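Local coordinates for Myo-inositol-1-phosphate synthase-related protein (Thermotoga maritima MSB8, PDB 3CIN) that binds nicotinamide-adenine-dinucleotide in a Rossmann-type fold and is related to the myo-inositol-1-phosphate synthases, at residues S103-A111 with N254-D262; Q21-V29 with S329-V340. One frame throughout, in Å; residues are numbered along the deposited sequence.

In the fold
Both contacts touch the same NAD, but from different parts of the fold. Contact 2 is the buried one, its centre about 9 Å from that of the chain: helix 23-36, which follows strand 14-19, inside the parallel sheet, packs on helix 328-348, and apart from the bonds to NAD its chemistry is mostly apolar. The centre of contact 1 lies about 18 Å from that of the chain, and it is only partly buried; there two loops, one after strand 96-97 and one after strand 242-252, meet through a few aliphatic side chains and a bridging water. In sequence both segments of contact 1 fall between those of contact 2. They touch where Asn-254 packs on Tyr-23.

Contact 1: residues S103-A111 with N254-D262; sequences SVRNLPIEA and NMDFLALTD. With NAD (nicotinamide-adenine-dinucleotide), chain F.
Leu-107 and Met-255 carry this contact, their side chains crossing obliquely. The leucine extends one methyl to the other loop: CD2 lies 3.6 Å from Met-255 CG and also rests against the backbone O of Met-255, while CD1 lies nearer Met-255 CE and only loosely touches Ala-259 CB. Met-255 starts out extended, CG anti to its backbone N (chi1 177°), then bends at its last torsion (chi3 68°). The bend sets the terminal methyl between the protein and the cofactor: CE is 3.7 Å from Ile-109 CD1 and 3.7 Å from O2A of NAD. Pro-108, centre of an inverse gamma turn, adds a looser touch from CD to the sulfur.

At the other end Asn-106 and Thr-261 cross at about a right angle, the methyl CG2 of the threonine lying against the amide group. Thr-261 OG1 serves its own stretch of backbone, capping Gly-264 N at the start of helix 262-272. A water beside this pair donates to Ser-103 O and, at 2.7 Å, to Ala-259 O, and accepts from Asn-106 N, tying the turn from Val-104 to Leu-107 to the opposite loop.

Each loop also holds the cofactor. N6A of NAD donates to Ser-103 OG over 3.1 Å in a nearly straight bond (171°); OG is also hydrogen-bonded to His-100 O, which would help fix its place. Val-104 CG1 packs 3.5 Å from C8A of the adenine. Asp-256 OD2 takes a weak bond from O2D of the nicotinamide ribose and a further one from Thr-145 OG1. Val-104, Asp-256 and Ala-259 all pack on the Thr-144 loop, while Leu-258 and Phe-257 lean on strand 287-294, and Phe-257 reaches Asp-328 at the start of helix 328-348.

Contact 2: residues Q21-V29 with S329-V340; sequences QGYVASTFV and SPALGGLLVDLV. With NAD (nicotinamide-adenine-dinucleotide), chain F.
Phe-28 fits as a knob into a hole formed by Gly-333, Leu-336, Val-337 and Val-340, the tight part of the contact. Its CG stands anti to the backbone N (chi1 172°), which carries the ring along the partner helix: CD1 is 3.7 Å from Leu-336 CB, CE1 is 3.9 Å from Val-337 CG2, and CZ ends against a methyl of Val-340. The O of Gly-333 meets the ring at its edge, near the ring plane. With no side chain at Gly-333 the backbones come close, the CA atoms of Phe-28 and Gly-333 being 4.3 Å apart. The axes of the segments 23-29 and 329-340 approach to 8.1 Å and cross at -58°.

One turn back, Val-24 CG1 fills the angle between Leu-332 and Leu-336. The helix start fits the GxGxxA pattern of Rossmann-type dinucleotide binding (Gly-20, Gly-22, Ala-25): Gly-22 is the N-cap, its CA lying against the cofactor, and the next two amides grip the diphosphate. Tyr-23 N reaches O1A of NAD at 3.0 Å and Val-24 N reaches O2N at 2.8 Å, both at 171°. Leu-332 CD2 touches the nicotinamide ring, 3.6 Å from C3N.

The Thr-27 flank is less interlocked and more polar: CG2 brushes Pro-330 and OG1, bonded to Tyr-23 O and to Trp-83, lies beside Ser-329 CB. In one of two conformers, hence less certainly, Ser-329 OG bonds to Asp-300 OD1 and touches Tyr-23 CB. A neighbouring subunit, not solvent, borders this flank: its Phe-313 packs on Thr-27 and Val-337, its Ala-316 on Pro-330.

Contact 1: residues S103-A111 with N254-D262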
loop_
_atom_site.group_PDB
_atom_site.type_symbol
_atom_site.label_atom_id
_atom_site.label_comp_id
_atom_site.label_asym_id
_atom_site.label_seq_id
_atom_site.Cartn_x
_atom_site.Cartn_y
_atom_site.Cartn_z
ATOM N N SER A 103 -36.759 3.699 -5.705
ATOM C CA SER A 103 -35.558 2.937 -5.343
ATOM C C SER A 103 -34.650 2.538 -6.518
ATOM O O SER A 103 -33.447 2.754 -6.455
ATOM C CB SER A 103 -35.967 1.628 -4.682
ATOM O OG SER A 103 -36.460 1.832 -3.353
ATOM N N VAL A 104 -35.273 1.928 -7.511
ATOM C CA VAL A 104 -34.563 1.331 -8.669
ATOM C C VAL A 104 -34.674 2.125 -9.983
ATOM O O VAL A 104 -34.349 1.632 -11.065
ATOM C CB VAL A 104 -34.927 -0.147 -8.832
ATOM C CG1 VAL A 104 -34.702 -0.910 -7.490
ATOM C CG2 VAL A 104 -36.367 -0.350 -9.338
ATOM N N ARG A 105 -35.077 3.392 -9.868
ATOM C CA ARG A 105 -35.335 4.244 -11.022
ATOM C C ARG A 105 -34.119 4.412 -11.947
ATOM O O ARG A 105 -34.260 4.560 -13.189
ATOM C CB ARG A 105 -35.806 5.604 -10.502
ATOM C CG ARG A 105 -36.279 6.588 -11.543
ATOM C CD ARG A 105 -36.751 7.905 -10.879
ATOM N NE ARG A 105 -37.900 7.902 -9.935
ATOM C CZ ARG A 105 -38.911 7.026 -9.835
ATOM N NH1 ARG A 105 -39.030 5.936 -10.597
ATOM N NH2 ARG A 105 -39.849 7.255 -8.916
ATOM N N ASN A 106 -32.930 4.385 -11.354
ATOM C CA ASN A 106 -31.701 4.534 -12.071
ATOM C C ASN A 106 -30.973 3.238 -12.436
ATOM O O ASN A 106 -29.863 3.307 -12.986
ATOM C CB ASN A 106 -30.750 5.412 -11.275
ATOM C CG ASN A 106 -31.335 6.776 -10.977
ATOM O OD1 ASN A 106 -31.175 7.307 -9.876
ATOM N ND2 ASN A 106 -32.014 7.359 -11.961
ATOM N N LEU A 107 -31.591 2.092 -12.153
ATOM C CA LEU A 107 -31.016 0.782 -12.409
ATOM C C LEU A 107 -31.771 0.010 -13.462
ATOM O O LEU A 107 -32.968 0.216 -13.658
ATOM C CB LEU A 107 -31.029 -0.045 -11.134
ATOM C CG LEU A 107 -30.227 0.570 -9.976
ATOM C CD1 LEU A 107 -30.493 -0.238 -8.740
ATOM C CD2 LEU A 107 -28.761 0.596 -10.295
ATOM N N PRO A 108 -31.088 -0.939 -14.117
ATOM C CA PRO A 108 -31.706 -1.743 -15.152
ATOM C C PRO A 108 -32.565 -2.857 -14.573
ATOM O O PRO A 108 -32.289 -4.036 -14.792
ATOM C CB PRO A 108 -30.502 -2.300 -15.911
ATOM C CG PRO A 108 -29.459 -2.422 -14.945
ATOM C CD PRO A 108 -29.676 -1.288 -13.932
ATOM N N ILE A 109 -33.579 -2.452 -13.809
ATOM C CA ILE A 109 -34.501 -3.348 -13.136
ATOM C C ILE A 109 -35.892 -2.923 -13.559
ATOM O O ILE A 109 -36.222 -1.735 -13.502
ATOM C CB ILE A 109 -34.404 -3.204 -11.593
ATOM C CG1 ILE A 109 -33.030 -3.707 -11.076
ATOM C CG2 ILE A 109 -35.564 -3.917 -10.917
ATOM C CD1 ILE A 109 -32.708 -3.346 -9.653
ATOM N N GLU A 110 -36.711 -3.893 -13.966
ATOM C CA GLU A 110 -38.106 -3.671 -14.251
ATOM C C GLU A 110 -38.869 -3.750 -12.931
ATOM O O GLU A 110 -39.010 -4.834 -12.347
ATOM C CB GLU A 110 -38.585 -4.752 -15.237
ATOM C CG GLU A 110 -39.861 -4.434 -15.899
ATOM C CD GLU A 110 -40.385 -5.594 -16.719
ATOM O OE1 GLU A 110 -39.582 -6.501 -17.069
ATOM O OE2 GLU A 110 -41.601 -5.588 -17.022
ATOM N N ALA A 111 -39.320 -2.594 -12.446
ATOM C CA ALA A 111 -39.908 -2.476 -11.108
ATOM C C ALA A 111 -41.396 -2.750 -11.052
ATOM O O ALA A 111 -42.150 -2.375 -11.961
ATOM C CB ALA A 111 -39.628 -1.073 -10.549
ATOM N N ASN A 254 -20.622 -3.751 -7.465
ATOM C CA ASN A 254 -22.053 -3.962 -7.208
ATOM C C ASN A 254 -22.934 -2.867 -7.830
ATOM O O ASN A 254 -22.644 -1.650 -7.788
ATOM C CB ASN A 254 -22.264 -4.103 -5.698
ATOM C CG ASN A 254 -21.691 -5.445 -5.114
ATOM O OD1 ASN A 254 -21.475 -6.437 -5.854
ATOM N ND2 ASN A 254 -21.457 -5.474 -3.775
ATOM N N MET A 255 -24.030 -3.316 -8.450
ATOM C CA MET A 255 -24.947 -2.447 -9.175
ATOM C C MET A 255 -25.489 -1.329 -8.252
ATOM O O MET A 255 -25.741 -0.199 -8.699
ATOM C CB MET A 255 -26.082 -3.352 -9.702
ATOM C CG MET A 255 -27.252 -2.719 -10.455
ATOM S SD MET A 255 -28.677 -3.875 -10.608
ATOM C CE MET A 255 -29.182 -3.979 -8.866
ATOM N N ASP A 256 -25.603 -1.633 -6.970
ATOM C CA ASP A 256 -26.129 -0.687 -5.995
ATOM C C ASP A 256 -25.364 0.616 -5.957
ATOM O O ASP A 256 -25.905 1.653 -5.563
ATOM C CB ASP A 256 -26.079 -1.283 -4.609
ATOM C CG ASP A 256 -26.681 -0.334 -3.508
ATOM O OD1 ASP A 256 -27.884 -0.131 -3.464
ATOM O OD2 ASP A 256 -25.960 0.241 -2.695
ATOM N N PHE A 257 -24.091 0.556 -6.295
ATOM C CA PHE A 257 -23.255 1.781 -6.352
ATOM C C PHE A 257 -23.642 2.793 -7.442
ATOM O O PHE A 257 -23.161 3.942 -7.425
ATOM C CB PHE A 257 -21.776 1.438 -6.472
ATOM C CG PHE A 257 -21.283 0.472 -5.378
ATOM C CD1 PHE A 257 -21.768 0.541 -4.067
ATOM C CD2 PHE A 257 -20.305 -0.467 -5.679
ATOM C CE1 PHE A 257 -21.337 -0.365 -3.116
ATOM C CE2 PHE A 257 -19.872 -1.360 -4.712
ATOM C CZ PHE A 257 -20.388 -1.321 -3.469
ATOM N N LEU A 258 -24.507 2.379 -8.356
ATOM C CA LEU A 258 -25.018 3.272 -9.372
ATOM C C LEU A 258 -26.468 3.728 -9.090
ATOM O O LEU A 258 -27.080 4.401 -9.923
ATOM C CB LEU A 258 -24.999 2.566 -10.705
ATOM C CG LEU A 258 -23.633 2.085 -11.190
ATOM C CD1 LEU A 258 -23.808 1.114 -12.359
ATOM C CD2 LEU A 258 -22.753 3.269 -11.522
ATOM N N ALA A 259 -26.985 3.391 -7.919
ATOM C CA ALA A 259 -28.395 3.621 -7.594
ATOM C C ALA A 259 -28.815 5.089 -7.597
ATOM O O ALA A 259 -29.928 5.389 -8.014
ATOM C CB ALA A 259 -28.771 2.932 -6.255
ATOM N N LEU A 260 -27.916 5.999 -7.224
ATOM C CA LEU A 260 -28.286 7.376 -6.995
ATOM C C LEU A 260 -27.725 8.226 -8.162
ATOM O O LEU A 260 -26.589 8.019 -8.610
ATOM C CB LEU A 260 -27.703 7.914 -5.650
ATOM C CG LEU A 260 -28.199 7.328 -4.321
ATOM C CD1 LEU A 260 -27.970 8.303 -3.112
ATOM C CD2 LEU A 260 -29.595 6.946 -4.423
ATOM N N THR A 261 -28.528 9.160 -8.643
ATOM C CA THR A 261 -28.039 10.150 -9.586
ATOM C C THR A 261 -27.122 11.128 -8.854
ATOM O O THR A 261 -27.075 11.131 -7.635
ATOM C CB THR A 261 -29.184 10.915 -10.200
ATOM O OG1 THR A 261 -30.007 11.426 -9.144
ATOM C CG2 THR A 261 -30.031 9.996 -11.100
ATOM N N ASP A 262 -26.383 11.952 -9.589
ATOM C CA ASP A 262 -25.647 13.045 -8.951
ATOM C C ASP A 262 -26.604 13.956 -8.150
ATOM O O ASP A 262 -26.292 14.357 -7.027
ATOM C CB ASP A 262 -24.828 13.846 -9.992
ATOM C CG ASP A 262 -23.427 13.243 -10.229
ATOM O OD1 ASP A 262 -23.161 12.094 -9.779
ATOM O OD2 ASP A 262 -22.578 13.924 -10.851
HETATM P PA NAD F . -28.270 -5.150 -4.100
HETATM O O1A NAD F . -27.525 -6.390 -4.515
HETATM O O2A NAD F . -28.573 -4.264 -5.269
HETATM O O5B NAD F . -29.638 -5.654 -3.522
HETATM C C5B NAD F . -30.705 -4.741 -3.274
HETATM C C4B NAD F . -32.004 -5.502 -3.481
HETATM O O4B NAD F . -33.081 -4.702 -3.021
HETATM C C3B NAD F . -32.311 -5.869 -4.928
HETATM O O3B NAD F . -32.780 -7.203 -5.031
HETATM C C2B NAD F . -33.410 -4.889 -5.319
HETATM O O2B NAD F . -34.157 -5.332 -6.418
HETATM C C1B NAD F . -34.146 -4.770 -4.003
HETATM N N9A NAD F . -34.971 -3.569 -3.849
HETATM C C8A NAD F . -34.608 -2.299 -4.284
HETATM N N7A NAD F . -35.580 -1.437 -3.827
HETATM C C5A NAD F . -36.517 -2.176 -3.148
HETATM C C6A NAD F . -37.743 -1.839 -2.568
HETATM N N6A NAD F . -38.203 -0.550 -2.503
HETATM N N1A NAD F . -38.431 -2.846 -1.920
HETATM C C2A NAD F . -37.951 -4.144 -1.928
HETATM N N3A NAD F . -36.783 -4.507 -2.567
HETATM C C4A NAD F . -36.101 -3.509 -3.167
HETATM O O3 NAD F . -27.495 -4.377 -2.968
HETATM P PN NAD F . -26.696 -5.035 -1.777
HETATM O O1N NAD F . -25.244 -4.995 -2.122
HETATM O O2N NAD F . -27.380 -6.273 -1.302
HETATM O O5D NAD F . -26.860 -3.915 -0.657
HETATM C C5D NAD F . -28.090 -3.757 0.013
HETATM C C4D NAD F . -28.107 -2.481 0.847
HETATM O O4D NAD F . -27.198 -2.630 1.903
HETATM C C3D NAD F . -27.750 -1.199 0.113
HETATM O O3D NAD F . -28.562 -0.105 0.612
HETATM C C2D NAD F . -26.320 -0.970 0.575
HETATM O O2D NAD F . -25.967 0.416 0.565
HETATM C C1D NAD F . -26.419 -1.467 2.000
HETATM N N1N NAD F . -25.119 -1.796 2.580
HETATM C C2N NAD F . -24.360 -2.740 2.018
HETATM C C3N NAD F . -23.131 -3.005 2.681
HETATM C C7N NAD F . -22.393 -4.192 2.257
HETATM O O7N NAD F . -22.904 -4.866 1.184
HETATM N N7N NAD F . -21.287 -4.567 2.919
HETATM C C4N NAD F . -22.732 -2.325 3.815
HETATM C C5N NAD F . -23.528 -1.356 4.353
HETATM C C6N NAD F . -24.753 -1.118 3.714
HETATM O O HOH W 1 -31.958 3.771 -8.643
#

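Contact 2: residues Q21-V29 with S329-V340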
loop_
_atom_site.group_PDB
_atom_site.type_symbol
_atom_site.label_atom_id
_atom_site.label_comp_id
_atom_site.label_asym_id
_atom_site.label_seq_id
_atom_site.Cartn_x
_atom_site.Cartn_y
_atom_site.Cartn_z
ATOM N N GLN A 21 -34.166 -8.547 -1.759
ATOM C CA GLN A 21 -33.455 -9.847 -1.913
ATOM C C GLN A 21 -32.299 -9.771 -2.919
ATOM O O GLN A 21 -32.368 -10.308 -4.018
ATOM C CB GLN A 21 -34.423 -10.989 -2.270
ATOM C CG GLN A 21 -33.780 -12.371 -2.098
ATOM C CD GLN A 21 -33.382 -12.658 -0.677
ATOM O OE1 GLN A 21 -34.150 -12.437 0.242
ATOM N NE2 GLN A 21 -32.135 -13.112 -0.479
ATOM N N GLY A 22 -31.253 -9.028 -2.529
ATOM C CA GLY A 22 -30.075 -8.865 -3.372
ATOM C C GLY A 22 -28.842 -9.570 -2.788
ATOM O O GLY A 22 -28.934 -10.648 -2.183
ATOM N N TYR A 23 -27.684 -8.969 -2.979
ATOM C CA TYR A 23 -26.433 -9.606 -2.589
ATOM C C TYR A 23 -26.317 -9.801 -1.099
ATOM O O TYR A 23 -26.027 -10.925 -0.661
ATOM C CB TYR A 23 -25.241 -8.790 -3.079
ATOM C CG TYR A 23 -24.205 -9.623 -3.764
ATOM C CD1 TYR A 23 -23.672 -10.749 -3.151
ATOM C CD2 TYR A 23 -23.720 -9.266 -5.021
ATOM C CE1 TYR A 23 -22.674 -11.521 -3.790
ATOM C CE2 TYR A 23 -22.779 -10.021 -5.659
ATOM C CZ TYR A 23 -22.231 -11.133 -5.041
ATOM O OH TYR A 23 -21.257 -11.889 -5.693
ATOM N N VAL A 24 -26.529 -8.749 -0.323
ATOM C CA VAL A 24 -26.444 -8.896 1.165
ATOM C C VAL A 24 -27.415 -9.918 1.680
ATOM O O VAL A 24 -27.056 -10.865 2.424
ATOM C CB VAL A 24 -26.622 -7.561 1.903
ATOM C CG1 VAL A 24 -26.721 -7.739 3.391
ATOM C CG2 VAL A 24 -25.418 -6.619 1.572
ATOM N N ALA A 25 -28.667 -9.749 1.286
ATOM C CA ALA A 25 -29.695 -10.654 1.711
ATOM C C ALA A 25 -29.430 -12.104 1.347
ATOM O O ALA A 25 -29.717 -13.043 2.131
ATOM C CB ALA A 25 -31.056 -10.206 1.156
ATOM N N SER A 26 -28.972 -12.326 0.117
ATOM C CA SER A 26 -28.752 -13.637 -0.358
ATOM C C SER A 26 -27.509 -14.271 0.310
ATOM O O SER A 26 -27.473 -15.455 0.527
ATOM C CB SER A 26 -28.635 -13.615 -1.871
ATOM O OG SER A 26 -29.853 -13.211 -2.467
ATOM N N THR A 27 -26.514 -13.467 0.660
ATOM C CA THR A 27 -25.345 -13.990 1.363
ATOM C C THR A 27 -25.745 -14.366 2.800
ATOM O O THR A 27 -25.304 -15.408 3.301
ATOM C CB THR A 27 -24.259 -12.963 1.381
ATOM O OG1 THR A 27 -23.919 -12.668 0.023
ATOM C CG2 THR A 27 -23.020 -13.487 2.107
ATOM N N PHE A 28 -26.566 -13.543 3.434
ATOM C CA PHE A 28 -27.154 -13.846 4.769
ATOM C C PHE A 28 -27.852 -15.169 4.734
ATOM O O PHE A 28 -27.623 -16.034 5.580
ATOM C CB PHE A 28 -28.130 -12.723 5.148
ATOM C CG PHE A 28 -28.932 -12.971 6.382
ATOM C CD1 PHE A 28 -28.333 -13.119 7.632
ATOM C CD2 PHE A 28 -30.318 -12.997 6.307
ATOM C CE1 PHE A 28 -29.094 -13.270 8.779
ATOM C CE2 PHE A 28 -31.100 -13.177 7.452
ATOM C CZ PHE A 28 -30.498 -13.381 8.689
ATOM N N VAL A 29 -28.668 -15.376 3.716
ATOM C CA VAL A 29 -29.456 -16.618 3.645
ATOM C C VAL A 29 -28.569 -17.820 3.382
ATOM O O VAL A 29 -28.695 -18.889 4.020
ATOM C CB VAL A 29 -30.643 -16.514 2.640
ATOM C CG1 VAL A 29 -31.331 -17.876 2.403
ATOM C CG2 VAL A 29 -31.679 -15.434 3.133
ATOM N N SER A 329 -20.622 -8.184 0.806
ATOM C CA SER A 329 -21.879 -8.762 1.235
ATOM C C SER A 329 -21.654 -9.757 2.352
ATOM O O SER A 329 -22.433 -9.815 3.293
ATOM C CB SER A 329 -22.568 -9.389 0.032
ATOM O OG SER A 329 -22.852 -8.334 -0.881
ATOM N N PRO A 330 -20.557 -10.539 2.283
ATOM C CA PRO A 330 -20.304 -11.428 3.450
ATOM C C PRO A 330 -20.104 -10.690 4.756
ATOM O O PRO A 330 -20.583 -11.143 5.792
ATOM C CB PRO A 330 -19.086 -12.220 3.003
ATOM C CG PRO A 330 -19.215 -12.223 1.481
ATOM C CD PRO A 330 -19.632 -10.834 1.191
ATOM N N ALA A 331 -19.421 -9.551 4.730
ATOM C CA ALA A 331 -19.197 -8.822 5.975
ATOM C C ALA A 331 -20.541 -8.477 6.643
ATOM O O ALA A 331 -20.768 -8.708 7.853
ATOM C CB ALA A 331 -18.383 -7.556 5.737
ATOM N N LEU A 332 -21.449 -7.936 5.853
ATOM C CA LEU A 332 -22.708 -7.492 6.414
ATOM C C LEU A 332 -23.622 -8.676 6.731
ATOM O O LEU A 332 -24.358 -8.676 7.742
ATOM C CB LEU A 332 -23.406 -6.485 5.493
ATOM C CG LEU A 332 -24.712 -5.900 6.031
ATOM C CD1 LEU A 332 -24.535 -5.296 7.433
ATOM C CD2 LEU A 332 -25.203 -4.769 5.105
ATOM N N GLY A 333 -23.604 -9.669 5.866
ATOM C CA GLY A 333 -24.312 -10.928 6.120
ATOM C C GLY A 333 -23.996 -11.524 7.483
ATOM O O GLY A 333 -24.882 -11.930 8.227
ATOM N N GLY A 334 -22.722 -11.519 7.868
ATOM C CA GLY A 334 -22.337 -12.026 9.148
ATOM C C GLY A 334 -22.840 -11.202 10.300
ATOM O O GLY A 334 -23.280 -11.743 11.320
ATOM N N LEU A 335 -22.796 -9.893 10.147
ATOM C CA LEU A 335 -23.349 -9.014 11.196
ATOM C C LEU A 335 -24.825 -9.279 11.384
ATOM O O LEU A 335 -25.334 -9.285 12.521
ATOM C CB LEU A 335 -23.138 -7.560 10.858
ATOM C CG LEU A 335 -21.689 -7.105 10.823
ATOM C CD1 LEU A 335 -21.691 -5.571 10.707
ATOM C CD2 LEU A 335 -20.876 -7.577 12.070
ATOM N N LEU A 336 -25.508 -9.567 10.289
ATOM C CA LEU A 336 -26.960 -9.752 10.370
ATOM C C LEU A 336 -27.327 -11.007 11.191
ATOM O O LEU A 336 -28.410 -11.062 11.807
ATOM C CB LEU A 336 -27.570 -9.801 8.955
ATOM C CG LEU A 336 -27.779 -8.441 8.284
ATOM C CD1 LEU A 336 -28.175 -8.588 6.790
ATOM C CD2 LEU A 336 -28.826 -7.581 8.996
ATOM N N VAL A 337 -26.463 -12.022 11.171
ATOM C CA VAL A 337 -26.712 -13.248 11.929
ATOM C C VAL A 337 -26.819 -12.871 13.415
ATOM O O VAL A 337 -27.604 -13.424 14.133
ATOM C CB VAL A 337 -25.681 -14.305 11.668
ATOM C CG1 VAL A 337 -25.926 -15.530 12.584
ATOM C CG2 VAL A 337 -25.738 -14.734 10.152
ATOM N N ASP A 338 -25.979 -11.950 13.876
ATOM C CA ASP A 338 -26.089 -11.456 15.270
ATOM C C ASP A 338 -27.309 -10.533 15.467
ATOM O O ASP A 338 -28.042 -10.669 16.451
ATOM C CB ASP A 338 -24.854 -10.660 15.696
ATOM C CG ASP A 338 -23.702 -11.502 16.162
ATOM O OD1 ASP A 338 -23.795 -12.760 16.293
ATOM O OD2 ASP A 338 -22.635 -10.898 16.489
ATOM N N LEU A 339 -27.479 -9.579 14.557
ATOM C CA LEU A 339 -28.493 -8.520 14.698
ATOM C C LEU A 339 -29.904 -9.078 14.777
ATOM O O LEU A 339 -30.710 -8.592 15.556
ATOM C CB LEU A 339 -28.409 -7.516 13.568
ATOM C CG LEU A 339 -27.236 -6.579 13.668
ATOM C CD1 LEU A 339 -26.945 -5.919 12.295
ATOM C CD2 LEU A 339 -27.445 -5.531 14.754
ATOM N N VAL A 340 -30.227 -10.108 14.002
ATOM C CA VAL A 340 -31.532 -10.711 14.146
ATOM C C VAL A 340 -31.746 -11.365 15.513
ATOM O O VAL A 340 -32.850 -11.326 16.060
ATOM C CB VAL A 340 -31.869 -11.722 13.003
ATOM C CG1 VAL A 340 -31.858 -11.028 11.624
ATOM C CG2 VAL A 340 -31.004 -12.986 13.053
HETATM P PA NAD F . -28.270 -5.150 -4.100
HETATM O O1A NAD F . -27.525 -6.390 -4.515
HETATM O O2A NAD F . -28.573 -4.264 -5.269
HETATM O O5B NAD F . -29.638 -5.654 -3.522
HETATM C C5B NAD F . -30.705 -4.741 -3.274
HETATM C C4B NAD F . -32.004 -5.502 -3.481
HETATM O O4B NAD F . -33.081 -4.702 -3.021
HETATM C C3B NAD F . -32.311 -5.869 -4.928
HETATM O O3B NAD F . -32.780 -7.203 -5.031
HETATM C C2B NAD F . -33.410 -4.889 -5.319
HETATM O O2B NAD F . -34.157 -5.332 -6.418
HETATM C C1B NAD F . -34.146 -4.770 -4.003
HETATM N N9A NAD F . -34.971 -3.569 -3.849
HETATM C C8A NAD F . -34.608 -2.299 -4.284
HETATM N N7A NAD F . -35.580 -1.437 -3.827
HETATM C C5A NAD F . -36.517 -2.176 -3.148
HETATM C C6A NAD F . -37.743 -1.839 -2.568
HETATM N N6A NAD F . -38.203 -0.550 -2.503
HETATM N N1A NAD F . -38.431 -2.846 -1.920
HETATM C C2A NAD F . -37.951 -4.144 -1.928
HETATM N N3A NAD F . -36.783 -4.507 -2.567
HETATM C C4A NAD F . -36.101 -3.509 -3.167
HETATM O O3 NAD F . -27.495 -4.377 -2.968
HETATM P PN NAD F . -26.696 -5.035 -1.777
HETATM O O1N NAD F . -25.244 -4.995 -2.122
HETATM O O2N NAD F . -27.380 -6.273 -1.302
HETATM O O5D NAD F . -26.860 -3.915 -0.657
HETATM C C5D NAD F . -28.090 -3.757 0.013
HETATM C C4D NAD F . -28.107 -2.481 0.847
HETATM O O4D NAD F . -27.198 -2.630 1.903
HETATM C C3D NAD F . -27.750 -1.199 0.113
HETATM O O3D NAD F . -28.562 -0.105 0.612
HETATM C C2D NAD F . -26.320 -0.970 0.575
HETATM O O2D NAD F . -25.967 0.416 0.565
HETATM C C1D NAD F . -26.419 -1.467 2.000
HETATM N N1N NAD F . -25.119 -1.796 2.580
HETATM C C2N NAD F . -24.360 -2.740 2.018
HETATM C C3N NAD F . -23.131 -3.005 2.681
HETATM C C7N NAD F . -22.393 -4.192 2.257
HETATM O O7N NAD F . -22.904 -4.866 1.184
HETATM N N7N NAD F . -21.287 -4.567 2.919
HETATM C C4N NAD F . -22.732 -2.325 3.815
HETATM C C5N NAD F . -23.528 -1.356 4.353
HETATM C C6N NAD F . -24.753 -1.118 3.714
#